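Local structure of PilO protein (Pseudomonas aeruginosa, 2RJZ) at residues 23-28 against 72-77; 81-86 against 126-131. The protein pairs, through the periplasmic domain described here, with PilN to found the inner-membrane PilM/PilN/PilO/PilP complex needed for type IV pilus assembly and twitching motility. All coordinates share one frame; numbering follows the deposited sequence.

Interaction 1 (23-28 against 72-77); sequences QMKEME and AQQFYI
Phe75, in the tight turn between two strands, lays its side chain against the last turn of segment 23-28, where Lys25 and Glu28, one helical turn apart, receive it. Van der Waals packing makes up this part of the contact. Phe75 CB stands 3.8 Å from Glu28 O, while the ring atom CE2 reaches 4.1 Å from both Lys25 O and Lys25 CG, the ring thus meeting backbone and aliphatic side chain together. With CG anti to the carbonyl carbon (chi1 -57°), the ring is swung toward the helix. Gln74 CG lies 3.7 Å above one face of the Phe75 ring, near its rim. Farther out, the extended chain of Lys25 passes Gln74, with Lys25 CE 4.2 Å from Gln74 OE1, a loose approach at the surface.

The polar side of the contact belongs to Glu28. Its OE1 makes a loose approach to Tyr76 CE2 at 4.0 Å, oblique to the ring, the carboxylate and ring planes 70° apart. The charge of Glu28 is met by Lys4, which forms a salt bridge with OE1 and a hydrogen bond with Gln73 OE1, so one ammonium group joins helix and turn. Within the turn itself, Gln73 N bonds to Tyr76 O at 2.9 Å, closing the hairpin.

The contact is thus a hairpin turn docked on helix 17-36, whose segment 23-28 lies in a predicted coiled coil. Tyr76 continues inward, edge-to-face with Phe31 and touching Leu35 of that helix, and meets Tyr133 of strand 124-135; on another flank, Met24 packs on Leu34, and Met27 on Phe31, of the second subunit.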
ATOM      1  N   GLN A  23     -16.162   1.308 -15.539  1.00 38.28           N
ATOM      2  CA  GLN A  23     -14.683   1.400 -15.462  1.00 37.81           C
ATOM      3  C   GLN A  23     -14.059   0.694 -14.243  1.00 36.59           C
ATOM      4  O   GLN A  23     -12.987   0.094 -14.339  1.00 36.11           O
ATOM      5  CB  GLN A  23     -14.244   2.869 -15.538  1.00 37.82           C
ATOM      6  CG  GLN A  23     -14.538   3.516 -16.903  1.00 41.09           C
ATOM      7  CD  GLN A  23     -13.616   3.057 -18.068  1.00 46.17           C
ATOM      8  OE1 GLN A  23     -12.692   2.238 -17.907  1.00 47.90           O
ATOM      9  NE2 GLN A  23     -13.875   3.613 -19.258  1.00 48.46           N
ATOM     10  N   MET A  24     -14.729   0.762 -13.089  1.00 36.51           N
ATOM     11  CA  MET A  24     -14.266   0.005 -11.905  1.00 34.31           C
ATOM     12  C   MET A  24     -14.198  -1.465 -12.333  1.00 35.61           C
ATOM     13  O   MET A  24     -13.204  -2.152 -12.092  1.00 34.49           O
ATOM     14  CB  MET A  24     -15.220   0.163 -10.704  1.00 34.50           C
ATOM     15  CG  MET A  24     -15.117   1.489  -9.892  1.00 32.46           C
ATOM     16  SD  MET A  24     -16.252   1.489  -8.474  1.00 26.50           S
ATOM     17  CE  MET A  24     -15.330   0.329  -7.452  1.00 28.01           C
ATOM     18  N   LYS A  25     -15.262  -1.929 -12.980  1.00 36.59           N
ATOM     19  CA  LYS A  25     -15.368  -3.332 -13.398  1.00 38.64           C
ATOM     20  C   LYS A  25     -14.298  -3.733 -14.458  1.00 38.19           C
ATOM     21  O   LYS A  25     -13.775  -4.857 -14.403  1.00 38.86           O
ATOM     22  CB  LYS A  25     -16.796  -3.625 -13.862  1.00 38.15           C
ATOM     23  CG  LYS A  25     -17.021  -4.988 -14.453  1.00 41.64           C
ATOM     24  CD  LYS A  25     -18.418  -5.093 -15.081  1.00 42.22           C
ATOM     25  CE  LYS A  25     -18.753  -6.551 -15.461  1.00 46.29           C
ATOM     26  NZ  LYS A  25     -19.905  -6.594 -16.410  1.00 48.00           N
ATOM     27  N   GLU A  26     -13.950  -2.825 -15.371  1.00 37.43           N
ATOM     28  CA  GLU A  26     -12.867  -3.068 -16.350  1.00 38.23           C
ATOM     29  C   GLU A  26     -11.424  -3.055 -15.763  1.00 36.94           C
ATOM     30  O   GLU A  26     -10.555  -3.831 -16.180  1.00 36.30           O
ATOM     31  CB  GLU A  26     -12.985  -2.085 -17.507  1.00 38.83           C
ATOM     32  CG  GLU A  26     -14.003  -2.562 -18.590  1.00 45.33           C
ATOM     33  CD  GLU A  26     -14.622  -1.417 -19.404  1.00 51.85           C
ATOM     34  OE1 GLU A  26     -13.910  -0.413 -19.682  1.00 54.19           O
ATOM     35  OE2 GLU A  26     -15.829  -1.529 -19.769  1.00 55.72           O
ATOM     36  N   MET A  27     -11.184  -2.170 -14.792  1.00 35.78           N
ATOM     37  CA  MET A  27      -9.952  -2.194 -14.007  1.00 33.61           C
ATOM     38  C   MET A  27      -9.819  -3.548 -13.298  1.00 35.40           C
ATOM     39  O   MET A  27      -8.771  -4.204 -13.372  1.00 34.70           O
ATOM     40  CB  MET A  27      -9.940  -1.037 -12.999  1.00 33.94           C
ATOM     41  CG  MET A  27      -8.568  -0.659 -12.519  1.00 32.85           C
ATOM     42  SD  MET A  27      -8.490   0.756 -11.399  1.00 25.93           S
ATOM     43  CE  MET A  27      -6.781   0.515 -10.965  1.00 34.20           C
ATOM     44  N   GLU A  28     -10.883  -3.956 -12.612  1.00 36.15           N
ATOM     45  CA  GLU A  28     -10.897  -5.238 -11.903  1.00 38.07           C
ATOM     46  C   GLU A  28     -10.694  -6.418 -12.848  1.00 38.34           C
ATOM     47  O   GLU A  28      -9.899  -7.311 -12.566  1.00 38.38           O
ATOM     48  CB  GLU A  28     -12.203  -5.408 -11.133  1.00 38.07           C
ATOM     49  CG  GLU A  28     -12.434  -4.285 -10.162  1.00 41.92           C
ATOM     50  CD  GLU A  28     -13.676  -4.491  -9.339  1.00 46.42           C
ATOM     51  OE1 GLU A  28     -13.742  -5.550  -8.650  1.00 46.27           O
ATOM     52  OE2 GLU A  28     -14.563  -3.592  -9.390  1.00 45.25           O
ATOM     53  N   ALA A  72     -13.125 -12.784  -1.665  1.00 43.82           N
ATOM     54  CA  ALA A  72     -13.379 -12.798  -3.093  1.00 44.07           C
ATOM     55  C   ALA A  72     -14.061 -11.512  -3.602  1.00 44.20           C
ATOM     56  O   ALA A  72     -15.008 -11.002  -2.991  1.00 43.93           O
ATOM     57  CB  ALA A  72     -14.208 -14.030  -3.464  1.00 44.66           C
ATOM     58  N   GLN A  73     -13.544 -10.990  -4.708  1.00 43.78           N
ATOM     59  CA  GLN A  73     -14.245 -10.011  -5.502  1.00 43.59           C
ATOM     60  C   GLN A  73     -14.694 -10.760  -6.732  1.00 43.97           C
ATOM     61  O   GLN A  73     -14.569 -11.979  -6.790  1.00 44.30           O
ATOM     62  CB  GLN A  73     -13.326  -8.855  -5.873  1.00 43.91           C
ATOM     63  CG  GLN A  73     -12.748  -8.084  -4.666  1.00 42.51           C
ATOM     64  CD  GLN A  73     -13.807  -7.490  -3.760  1.00 42.60           C
ATOM     65  OE1 GLN A  73     -14.885  -7.101  -4.209  1.00 43.27           O
ATOM     66  NE2 GLN A  73     -13.492  -7.392  -2.471  1.00 42.69           N
ATOM     67  N   GLN A  74     -15.210 -10.055  -7.726  1.00 44.22           N
ATOM     68  CA  GLN A  74     -15.675 -10.716  -8.939  1.00 44.67           C
ATOM     69  C   GLN A  74     -14.558 -11.413  -9.729  1.00 43.28           C
ATOM     70  O   GLN A  74     -14.712 -12.578 -10.123  1.00 43.67           O
ATOM     71  CB  GLN A  74     -16.460  -9.739  -9.840  1.00 44.97           C
ATOM     72  CG  GLN A  74     -17.278 -10.483 -10.913  1.00 47.38           C
ATOM     73  CD  GLN A  74     -18.104  -9.569 -11.830  1.00 47.29           C
ATOM     74  OE1 GLN A  74     -17.996  -8.335 -11.788  1.00 50.15           O
ATOM     75  NE2 GLN A  74     -18.927 -10.189 -12.670  1.00 48.97           N
ATOM     76  N   PHE A  75     -13.441 -10.722  -9.957  1.00 41.50           N
ATOM     77  CA  PHE A  75     -12.420 -11.261 -10.861  1.00 40.43           C
ATOM     78  C   PHE A  75     -11.096 -11.658 -10.203  1.00 39.65           C
ATOM     79  O   PHE A  75     -10.179 -12.139 -10.872  1.00 39.92           O
ATOM     80  CB  PHE A  75     -12.198 -10.314 -12.054  1.00 40.16           C
ATOM     81  CG  PHE A  75     -13.461 -10.027 -12.838  1.00 40.50           C
ATOM     82  CD1 PHE A  75     -13.985 -10.970 -13.703  1.00 42.89           C
ATOM     83  CD2 PHE A  75     -14.115  -8.821 -12.701  1.00 40.84           C
ATOM     84  CE1 PHE A  75     -15.160 -10.719 -14.419  1.00 42.13           C
ATOM     85  CE2 PHE A  75     -15.258  -8.553 -13.405  1.00 42.33           C
ATOM     86  CZ  PHE A  75     -15.793  -9.496 -14.263  1.00 41.38           C
ATOM     87  N   TYR A  76     -10.995 -11.443  -8.898  1.00 38.88           N
ATOM     88  CA  TYR A  76      -9.782 -11.759  -8.161  1.00 37.69           C
ATOM     89  C   TYR A  76     -10.151 -12.005  -6.717  1.00 36.98           C
ATOM     90  O   TYR A  76     -11.197 -11.557  -6.235  1.00 35.62           O
ATOM     91  CB  TYR A  76      -8.724 -10.640  -8.283  1.00 38.15           C
ATOM     92  CG  TYR A  76      -9.108  -9.354  -7.572  1.00 37.85           C
ATOM     93  CD1 TYR A  76      -8.767  -9.137  -6.251  1.00 36.18           C
ATOM     94  CD2 TYR A  76      -9.826  -8.357  -8.241  1.00 38.33           C
ATOM     95  CE1 TYR A  76      -9.137  -7.952  -5.598  1.00 38.60           C
ATOM     96  CE2 TYR A  76     -10.201  -7.195  -7.605  1.00 38.42           C
ATOM     97  CZ  TYR A  76      -9.859  -6.997  -6.294  1.00 38.86           C
ATOM     98  OH  TYR A  76     -10.233  -5.833  -5.681  1.00 41.19           O
ATOM     99  N   ILE A  77      -9.284 -12.745  -6.041  1.00 36.71           N
ATOM    100  CA  ILE A  77      -9.445 -13.069  -4.639  1.00 36.90           C
ATOM    101  C   ILE A  77      -8.215 -12.536  -3.895  1.00 37.02           C
ATOM    102  O   ILE A  77      -7.080 -12.726  -4.348  1.00 36.89           O
ATOM    103  CB  ILE A  77      -9.587 -14.614  -4.465  1.00 37.61           C
ATOM    104  CG1 ILE A  77     -10.757 -15.128  -5.314  1.00 36.59           C
ATOM    105  CG2 ILE A  77      -9.752 -15.014  -2.968  1.00 35.96           C
ATOM    106  CD1 ILE A  77     -10.714 -16.632  -5.593  1.00 38.74           C
TER

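Interaction 2 (81-86 against 126-131); sequences IQISVV and MSILAK. With SO4 (sulfate ion), chain C.
Two central strands of a four-stranded antiparallel sheet, 76-87 and 124-135, are zipped together here in a buried contact whose backbone ladder runs from Ile81-Ala130 to Val85-Met126. The strand axes approach to 4.6 Å. Each of the hydrogen-bonded pairs Ile81-Ala130, Ile83-Ile128 and Val85-Met126 contributes two N-H to O bonds, six in all, from Ile81 N to Ala130 O at 2.8 Å to Val85 N to Met126 O at 3.0 Å. The non-hydrogen-bonded pairs between them, Gln82-Leu129 and Ser84-Ser127, bring CA-H groups to carbonyls instead, as where Ser127 CA lies 3.2 Å from Ile83 O.

The strand order 1-2-4-3, with helix 89-100 between strands 76-87 and 106-115, is consistent with a circularly permuted ferredoxin-like fold. That helix packs on Val85, Met126 and Ile128. On the same face Ile83 CB is 3.9 Å from Ile128 CG2, and Val85 CG2 is 4.0 Å from Met126 CE. The bend of Met126 at chi3 (61°) turns its methyl group back to this valine, while Leu92 and Val96 of the helix close over the methionine.

The face bearing Gln82, Ser84, Ser127 and Leu129 is more polar. Here Gln82 NE2 comes 3.4 Å from Ser127 OG, and Leu129 CD1 packs 3.7 Å from Ile81 O. At the end of segment 126-131, Lys131 forms a salt bridge with Glu78; a sulfate, probably from crystallisation, lies doubtfully close to its NZ.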
ATOM      1  N   ILE A  81      -2.224 -11.539   4.664  1.00 37.00           N
ATOM      2  CA  ILE A  81      -1.199 -12.176   5.459  1.00 36.31           C
ATOM      3  C   ILE A  81      -0.693 -11.155   6.478  1.00 37.06           C
ATOM      4  O   ILE A  81      -0.100 -10.123   6.109  1.00 36.78           O
ATOM      5  CB  ILE A  81      -0.015 -12.584   4.571  1.00 37.32           C
ATOM      6  CG1 ILE A  81      -0.475 -13.492   3.423  1.00 36.70           C
ATOM      7  CG2 ILE A  81       1.109 -13.216   5.398  1.00 35.43           C
ATOM      8  CD1 ILE A  81       0.448 -13.447   2.213  1.00 40.37           C
ATOM      9  N   GLN A  82      -0.911 -11.451   7.754  1.00 36.43           N
ATOM     10  CA  GLN A  82      -0.390 -10.633   8.835  1.00 37.10           C
ATOM     11  C   GLN A  82       0.969 -11.117   9.343  1.00 36.50           C
ATOM     12  O   GLN A  82       1.100 -12.264   9.790  1.00 36.29           O
ATOM     13  CB  GLN A  82      -1.398 -10.601   9.975  1.00 37.44           C
ATOM     14  CG  GLN A  82      -0.988  -9.682  11.096  1.00 42.05           C
ATOM     15  CD  GLN A  82      -1.761  -9.969  12.360  1.00 48.66           C
ATOM     16  OE1 GLN A  82      -2.994 -10.023  12.339  1.00 52.15           O
ATOM     17  NE2 GLN A  82      -1.046 -10.178  13.471  1.00 51.17           N
ATOM     18  N   ILE A  83       1.973 -10.241   9.258  1.00 35.65           N
ATOM     19  CA  ILE A  83       3.332 -10.545   9.639  1.00 34.50           C
ATOM     20  C   ILE A  83       3.732  -9.830  10.940  1.00 34.85           C
ATOM     21  O   ILE A  83       3.630  -8.581  11.026  1.00 34.13           O
ATOM     22  CB  ILE A  83       4.350 -10.029   8.583  1.00 35.09           C
ATOM     23  CG1 ILE A  83       3.883 -10.209   7.139  1.00 36.03           C
ATOM     24  CG2 ILE A  83       5.732 -10.628   8.799  1.00 34.79           C
ATOM     25  CD1 ILE A  83       3.529 -11.580   6.795  1.00 36.35           C
ATOM     26  N   SER A  84       4.246 -10.602  11.903  1.00 33.49           N
ATOM     27  CA  SER A  84       4.873 -10.075  13.113  1.00 33.38           C
ATOM     28  C   SER A  84       6.373 -10.320  13.129  1.00 33.24           C
ATOM     29  O   SER A  84       6.832 -11.471  13.084  1.00 32.95           O
ATOM     30  CB  SER A  84       4.277 -10.718  14.373  1.00 34.01           C
ATOM     31  OG  SER A  84       2.907 -10.389  14.508  1.00 36.68           O
ATOM     32  N   VAL A  85       7.127  -9.240  13.226  1.00 32.46           N
ATOM     33  CA  VAL A  85       8.579  -9.293  13.266  1.00 33.01           C
ATOM     34  C   VAL A  85       9.087  -8.435  14.435  1.00 33.75           C
ATOM     35  O   VAL A  85       8.337  -7.634  14.996  1.00 34.32           O
ATOM     36  CB  VAL A  85       9.203  -8.809  11.932  1.00 32.57           C
ATOM     37  CG1 VAL A  85       8.851  -9.760  10.838  1.00 32.31           C
ATOM     38  CG2 VAL A  85       8.713  -7.415  11.562  1.00 30.28           C
ATOM     39  N   VAL A  86      10.348  -8.630  14.796  1.00 33.95           N
ATOM     40  CA  VAL A  86      11.003  -7.916  15.899  1.00 34.16           C
ATOM     41  C   VAL A  86      12.399  -7.521  15.379  1.00 34.09           C
ATOM     42  O   VAL A  86      13.060  -8.326  14.712  1.00 33.07           O
ATOM     43  CB  VAL A  86      11.111  -8.799  17.190  1.00 34.49           C
ATOM     44  CG1 VAL A  86      11.995  -8.131  18.268  1.00 35.01           C
ATOM     45  CG2 VAL A  86       9.727  -9.066  17.786  1.00 35.64           C
ATOM     46  N   MET A 126       6.893  -5.119  15.193  1.00 31.62           N
ATOM     47  CA  MET A 126       5.981  -4.592  14.181  1.00 29.10           C
ATOM     48  C   MET A 126       5.014  -5.692  13.731  1.00 30.88           C
ATOM     49  O   MET A 126       5.439  -6.811  13.395  1.00 29.69           O
ATOM     50  CB  MET A 126       6.742  -4.076  12.946  1.00 29.35           C
ATOM     51  CG  MET A 126       5.830  -3.343  11.896  1.00 28.97           C
ATOM     52  SD  MET A 126       6.674  -2.603  10.467  1.00 21.62           S
ATOM     53  CE  MET A 126       7.400  -4.057   9.743  1.00 25.23           C
ATOM     54  N   SER A 127       3.724  -5.371  13.717  1.00 31.12           N
ATOM     55  CA  SER A 127       2.749  -6.179  12.991  1.00 32.78           C
ATOM     56  C   SER A 127       2.337  -5.443  11.707  1.00 32.83           C
ATOM     57  O   SER A 127       2.021  -4.254  11.753  1.00 33.24           O
ATOM     58  CB  SER A 127       1.546  -6.430  13.873  1.00 33.35           C
ATOM     59  OG  SER A 127       0.624  -7.238  13.166  1.00 40.11           O
ATOM     60  N   ILE A 128       2.411  -6.106  10.558  1.00 32.87           N
ATOM     61  CA  ILE A 128       2.042  -5.472   9.279  1.00 33.25           C
ATOM     62  C   ILE A 128       1.142  -6.383   8.453  1.00 33.28           C
ATOM     63  O   ILE A 128       1.351  -7.587   8.408  1.00 33.44           O
ATOM     64  CB  ILE A 128       3.299  -5.002   8.466  1.00 33.00           C
ATOM     65  CG1 ILE A 128       2.915  -4.108   7.280  1.00 33.58           C
ATOM     66  CG2 ILE A 128       4.167  -6.169   8.000  1.00 32.80           C
ATOM     67  CD1 ILE A 128       4.127  -3.439   6.579  1.00 34.33           C
ATOM     68  N   LEU A 129       0.131  -5.814   7.817  1.00 33.36           N
ATOM     69  CA  LEU A 129      -0.705  -6.580   6.898  1.00 33.41           C
ATOM     70  C   LEU A 129      -0.207  -6.491   5.430  1.00 33.68           C
ATOM     71  O   LEU A 129      -0.013  -5.389   4.886  1.00 34.14           O
ATOM     72  CB  LEU A 129      -2.163  -6.137   7.019  1.00 33.63           C
ATOM     73  CG  LEU A 129      -3.216  -6.868   6.187  1.00 34.09           C
ATOM     74  CD1 LEU A 129      -3.309  -8.317   6.669  1.00 33.66           C
ATOM     75  CD2 LEU A 129      -4.561  -6.137   6.363  1.00 34.43           C
ATOM     76  N   ALA A 130       0.055  -7.653   4.832  1.00 32.75           N
ATOM     77  CA  ALA A 130       0.401  -7.773   3.436  1.00 33.08           C
ATOM     78  C   ALA A 130      -0.788  -8.447   2.761  1.00 34.02           C
ATOM     79  O   ALA A 130      -1.606  -9.078   3.433  1.00 33.87           O
ATOM     80  CB  ALA A 130       1.672  -8.612   3.248  1.00 32.80           C
ATOM     81  N   LYS A 131      -0.919  -8.262   1.450  1.00 34.40           N
ATOM     82  CA  LYS A 131      -1.931  -8.984   0.696  1.00 34.92           C
ATOM     83  C   LYS A 131      -1.363  -9.455  -0.590  1.00 34.61           C
ATOM     84  O   LYS A 131      -0.556  -8.786  -1.233  1.00 34.16           O
ATOM     85  CB  LYS A 131      -3.149  -8.118   0.356  1.00 35.08           C
ATOM     86  CG  LYS A 131      -4.047  -7.814   1.500  1.00 36.94           C
ATOM     87  CD  LYS A 131      -5.047  -6.776   1.066  1.00 37.78           C
ATOM     88  CE  LYS A 131      -5.862  -6.335   2.261  1.00 40.73           C
ATOM     89  NZ  LYS A 131      -6.946  -5.429   1.836  1.00 43.33           N
TER
HETATM   90  S   SO4 C 302      -7.099  -2.572   3.525  1.00 74.63           S
HETATM   91  O1  SO4 C 302      -6.406  -3.484   4.453  1.00 71.58           O
HETATM   92  O2  SO4 C 302      -7.168  -3.100   2.159  1.00 75.11           O
HETATM   93  O3  SO4 C 302      -8.485  -2.391   3.975  1.00 74.93           O
HETATM   94  O4  SO4 C 302      -6.376  -1.290   3.467  1.00 74.21           O

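The two interactions follow one another along the chain, interaction 1 closing before interaction 2 opens, and their centres lie 25 Å apart on opposite sides of the centre of the chain. Strand 76-87 serves both: its beginning, with the preceding turn, rests on helix 17-36, and residues 81-86 pair with 126-131, continuing a pairing that begins near the turn. The segments adjoin in sequence but do not otherwise touch; both contacts reach the same sheet. A single long strand therefore runs from the helical, predicted coiled-coil part into the sheet. The example illustrates how a small periplasmic domain can combine backbone pairing with side-chain docking where the sheet meets a helix beside the second subunit.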